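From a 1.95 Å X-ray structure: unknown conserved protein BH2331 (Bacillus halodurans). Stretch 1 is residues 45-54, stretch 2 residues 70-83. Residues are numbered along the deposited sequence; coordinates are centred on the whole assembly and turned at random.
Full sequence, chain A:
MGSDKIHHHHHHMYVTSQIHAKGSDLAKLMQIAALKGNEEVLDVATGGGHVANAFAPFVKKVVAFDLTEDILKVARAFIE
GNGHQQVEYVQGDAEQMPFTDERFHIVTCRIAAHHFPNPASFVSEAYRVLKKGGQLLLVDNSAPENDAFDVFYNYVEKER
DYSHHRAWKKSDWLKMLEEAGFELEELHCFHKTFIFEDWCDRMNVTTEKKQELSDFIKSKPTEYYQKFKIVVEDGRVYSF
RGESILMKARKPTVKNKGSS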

# COMPACT_ATOMS: atom_id res chain seq x y z
N ALA A 45 4.72 -8.15 0.44
CA ALA A 45 3.32 -8.38 0.04
C ALA A 45 3.20 -8.09 -1.44
O ALA A 45 2.48 -7.20 -1.89
CB ALA A 45 2.40 -7.50 0.87
N THR A 46 3.99 -8.82 -2.21
CA THR A 46 4.11 -8.51 -3.59
C THR A 46 2.76 -8.61 -4.35
O THR A 46 2.57 -7.90 -5.37
CB THR A 46 5.21 -9.41 -4.22
OG1 THR A 46 5.49 -8.96 -5.53
CG2 THR A 46 4.77 -10.78 -4.27
N GLY A 47 1.86 -9.47 -3.90
CA GLY A 47 0.48 -9.54 -4.48
C GLY A 47 0.56 -9.94 -5.94
O GLY A 47 1.12 -10.99 -6.24
N GLY A 48 0.07 -9.08 -6.84
CA GLY A 48 0.08 -9.37 -8.28
C GLY A 48 1.46 -9.20 -8.91
O GLY A 48 1.65 -9.57 -10.08
N GLY A 49 2.41 -8.69 -8.11
CA GLY A 49 3.83 -8.61 -8.50
C GLY A 49 4.24 -7.35 -9.24
O GLY A 49 5.32 -7.30 -9.85
N HIS A 50 3.43 -6.30 -9.16
CA HIS A 50 3.69 -5.14 -10.04
C HIS A 50 4.90 -4.34 -9.63
O HIS A 50 5.51 -3.71 -10.48
CB HIS A 50 2.49 -4.20 -10.09
CG HIS A 50 1.31 -4.79 -10.79
ND1 HIS A 50 1.38 -5.94 -11.53
CD2 HIS A 50 0.03 -4.36 -10.87
CE1 HIS A 50 0.19 -6.22 -12.03
NE2 HIS A 50 -0.64 -5.27 -11.65
N VAL A 51 5.15 -4.23 -8.33
CA VAL A 51 6.33 -3.47 -7.90
C VAL A 51 7.64 -4.21 -8.28
O VAL A 51 8.55 -3.62 -8.85
CB VAL A 51 6.24 -3.07 -6.41
CG1 VAL A 51 7.48 -2.29 -5.94
CG2 VAL A 51 5.03 -2.19 -6.16
N ALA A 52 7.74 -5.48 -7.92
CA ALA A 52 8.89 -6.26 -8.29
C ALA A 52 9.10 -6.20 -9.78
O ALA A 52 10.24 -6.12 -10.25
CB ALA A 52 8.71 -7.76 -7.86
N ASN A 53 8.00 -6.31 -10.53
CA ASN A 53 8.05 -6.24 -11.99
C ASN A 53 8.71 -4.95 -12.49
O ASN A 53 9.56 -4.99 -13.37
CB ASN A 53 6.63 -6.25 -12.54
CG ASN A 53 6.59 -6.34 -14.04
OD1 ASN A 53 6.90 -7.39 -14.61
ND2 ASN A 53 6.17 -5.25 -14.69
N ALA A 54 8.27 -3.83 -11.90
CA ALA A 54 8.80 -2.52 -12.26
C ALA A 54 10.26 -2.33 -11.88
O ALA A 54 10.99 -1.72 -12.63
CB ALA A 54 7.94 -1.44 -11.63
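Stretch 2, residues 70-83: DILKVARAFIEGNG

Most of stretch 2 is a helix that begins earlier in the chain and packs along the glycine-rich turn and the helix starting at H50. The two helices run in nearly the same direction, crossing at -28° with their axes 9.4 Å apart at closest approach. The backbones come closest where A75 meets G49, with CA atoms 4.4 Å apart.

At G49 the close approach leaves no room for a side chain. T46 to G49 make a type II' turn closed by G49 N to T46 O (2.9 Å), and G49, with positive phi, occupies the N-cap position. A CB on G49 would lie 2.9 Å from I79 CD1, a clash, and 3.1 Å from A75 CB. A75 CB rests 4.0 Å from G49 CA and 3.6 Å from G47 O. I71 and I79 share the m,t rotamer. In I71 it leaves CG2 3.6 Å from G47 O; in I79, whose CA-to-CB bond points sideways, it carries CD1 back to the first stretch, 3.5 Å from G49 O and 3.8 Å from A52 CB.

The CA-to-CB bond of F78 points toward stretch 1, and its t rotamer (chi1 175°) extends the ring along the start of the opposing helix. F78 CD2 lies 3.6 Å from G48 O, and F78 CE2 is 3.4 Å from N53 CG. The CA-to-CB bond of H50 points away, yet chi1 of -68° (m) brings its ring back, ND1 reaching 3.1 Å from F78 CE2; the rings meet obliquely, with planes at 57° and centroids 4.5 Å apart.

N53, also t, directs its amide toward N82, which, in the m rotamer, donates from ND2 to N53 OD1 (2.8 Å, 170°). At the other end, one water donates to I71 O (3.2 Å) and, weakly, to G47 O (2.7 Å), linking the two backbones.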

# COMPACT_ATOMS: atom_id res chain seq x y z
N ASP A 70 0.09 -19.70 -3.63
CA ASP A 70 -0.87 -19.28 -4.62
C ASP A 70 -0.61 -17.86 -5.07
O ASP A 70 -0.71 -17.56 -6.25
CB ASP A 70 -2.31 -19.33 -4.08
CG ASP A 70 -2.86 -20.76 -3.94
OD1 ASP A 70 -2.40 -21.69 -4.65
OD2 ASP A 70 -3.78 -20.93 -3.10
N ILE A 71 -0.38 -16.96 -4.12
CA ILE A 71 -0.05 -15.58 -4.47
C ILE A 71 1.25 -15.50 -5.30
O ILE A 71 1.31 -14.86 -6.36
CB ILE A 71 0.03 -14.68 -3.19
CG1 ILE A 71 -1.39 -14.45 -2.66
CG2 ILE A 71 0.72 -13.32 -3.51
CD1 ILE A 71 -1.51 -13.87 -1.18
N LEU A 72 2.27 -16.22 -4.85
CA LEU A 72 3.57 -16.18 -5.50
C LEU A 72 3.50 -16.77 -6.89
O LEU A 72 4.24 -16.36 -7.78
CB LEU A 72 4.63 -16.91 -4.66
CG LEU A 72 4.98 -16.21 -3.33
CD1 LEU A 72 5.82 -17.12 -2.49
CD2 LEU A 72 5.71 -14.94 -3.59
N LYS A 73 2.59 -17.71 -7.10
CA LYS A 73 2.39 -18.28 -8.46
C LYS A 73 1.87 -17.23 -9.42
O LYS A 73 2.25 -17.16 -10.60
CB LYS A 73 1.35 -19.41 -8.43
CG LYS A 73 1.89 -20.76 -8.20
CD LYS A 73 0.69 -21.74 -8.07
CE LYS A 73 0.98 -22.99 -7.26
NZ LYS A 73 -0.30 -23.47 -6.65
N VAL A 74 0.97 -16.40 -8.91
CA VAL A 74 0.35 -15.40 -9.73
C VAL A 74 1.32 -14.28 -10.02
O VAL A 74 1.40 -13.81 -11.14
CB VAL A 74 -0.94 -14.87 -9.09
CG1 VAL A 74 -1.38 -13.53 -9.72
CG2 VAL A 74 -2.05 -15.93 -9.22
N ALA A 75 2.09 -13.87 -9.03
CA ALA A 75 3.10 -12.87 -9.24
C ALA A 75 4.09 -13.35 -10.26
O ALA A 75 4.47 -12.60 -11.14
CB ALA A 75 3.80 -12.57 -7.96
N ARG A 76 4.52 -14.59 -10.14
CA ARG A 76 5.53 -15.14 -11.05
C ARG A 76 5.06 -15.17 -12.49
O ARG A 76 5.86 -14.92 -13.41
CB ARG A 76 5.88 -16.56 -10.60
CG ARG A 76 6.65 -17.34 -11.62
CD ARG A 76 7.17 -18.62 -11.11
NE ARG A 76 7.67 -19.46 -12.21
CZ ARG A 76 8.25 -20.65 -12.03
NH1 ARG A 76 8.44 -21.14 -10.82
NH2 ARG A 76 8.64 -21.36 -13.06
N ALA A 77 3.79 -15.53 -12.69
CA ALA A 77 3.22 -15.59 -14.04
C ALA A 77 3.30 -14.22 -14.67
O ALA A 77 3.71 -14.10 -15.80
CB ALA A 77 1.78 -16.11 -14.04
N PHE A 78 2.99 -13.18 -13.92
CA PHE A 78 3.05 -11.86 -14.45
C PHE A 78 4.50 -11.39 -14.72
O PHE A 78 4.84 -10.92 -15.84
CB PHE A 78 2.38 -10.91 -13.49
CG PHE A 78 2.49 -9.46 -13.91
CD1 PHE A 78 1.80 -9.00 -14.99
CD2 PHE A 78 3.24 -8.57 -13.16
CE1 PHE A 78 1.87 -7.66 -15.35
CE2 PHE A 78 3.32 -7.27 -13.52
CZ PHE A 78 2.62 -6.80 -14.60
N ILE A 79 5.36 -11.57 -13.71
CA ILE A 79 6.74 -11.08 -13.78
C ILE A 79 7.53 -11.84 -14.85
O ILE A 79 8.25 -11.21 -15.70
CB ILE A 79 7.38 -11.14 -12.36
CG1 ILE A 79 6.69 -10.14 -11.44
CG2 ILE A 79 8.94 -10.94 -12.42
CD1 ILE A 79 6.92 -10.38 -9.96
N GLU A 80 7.38 -13.17 -14.91
CA GLU A 80 8.15 -13.93 -15.88
C GLU A 80 7.59 -13.72 -17.30
O GLU A 80 8.32 -13.86 -18.30
CB GLU A 80 8.25 -15.42 -15.53
CG GLU A 80 7.06 -16.25 -15.93
CD GLU A 80 7.14 -17.74 -15.47
OE1 GLU A 80 8.21 -18.20 -15.00
OE2 GLU A 80 6.11 -18.44 -15.59
N GLY A 81 6.30 -13.40 -17.37
CA GLY A 81 5.68 -12.95 -18.56
C GLY A 81 6.34 -11.72 -19.20
O GLY A 81 6.35 -11.60 -20.44
N ASN A 82 6.89 -10.83 -18.38
CA ASN A 82 7.63 -9.66 -18.88
C ASN A 82 9.10 -9.88 -19.03
O ASN A 82 9.84 -8.96 -19.36
CB ASN A 82 7.38 -8.45 -18.01
CG ASN A 82 5.94 -7.98 -18.10
OD1 ASN A 82 5.35 -7.97 -19.18
ND2 ASN A 82 5.35 -7.64 -16.97
N GLY A 83 9.52 -11.13 -18.86
CA GLY A 83 10.90 -11.49 -19.13
C GLY A 83 11.87 -11.18 -18.01
O GLY A 83 13.05 -11.08 -18.26
O HOH W 1 -0.96 -12.66 -6.70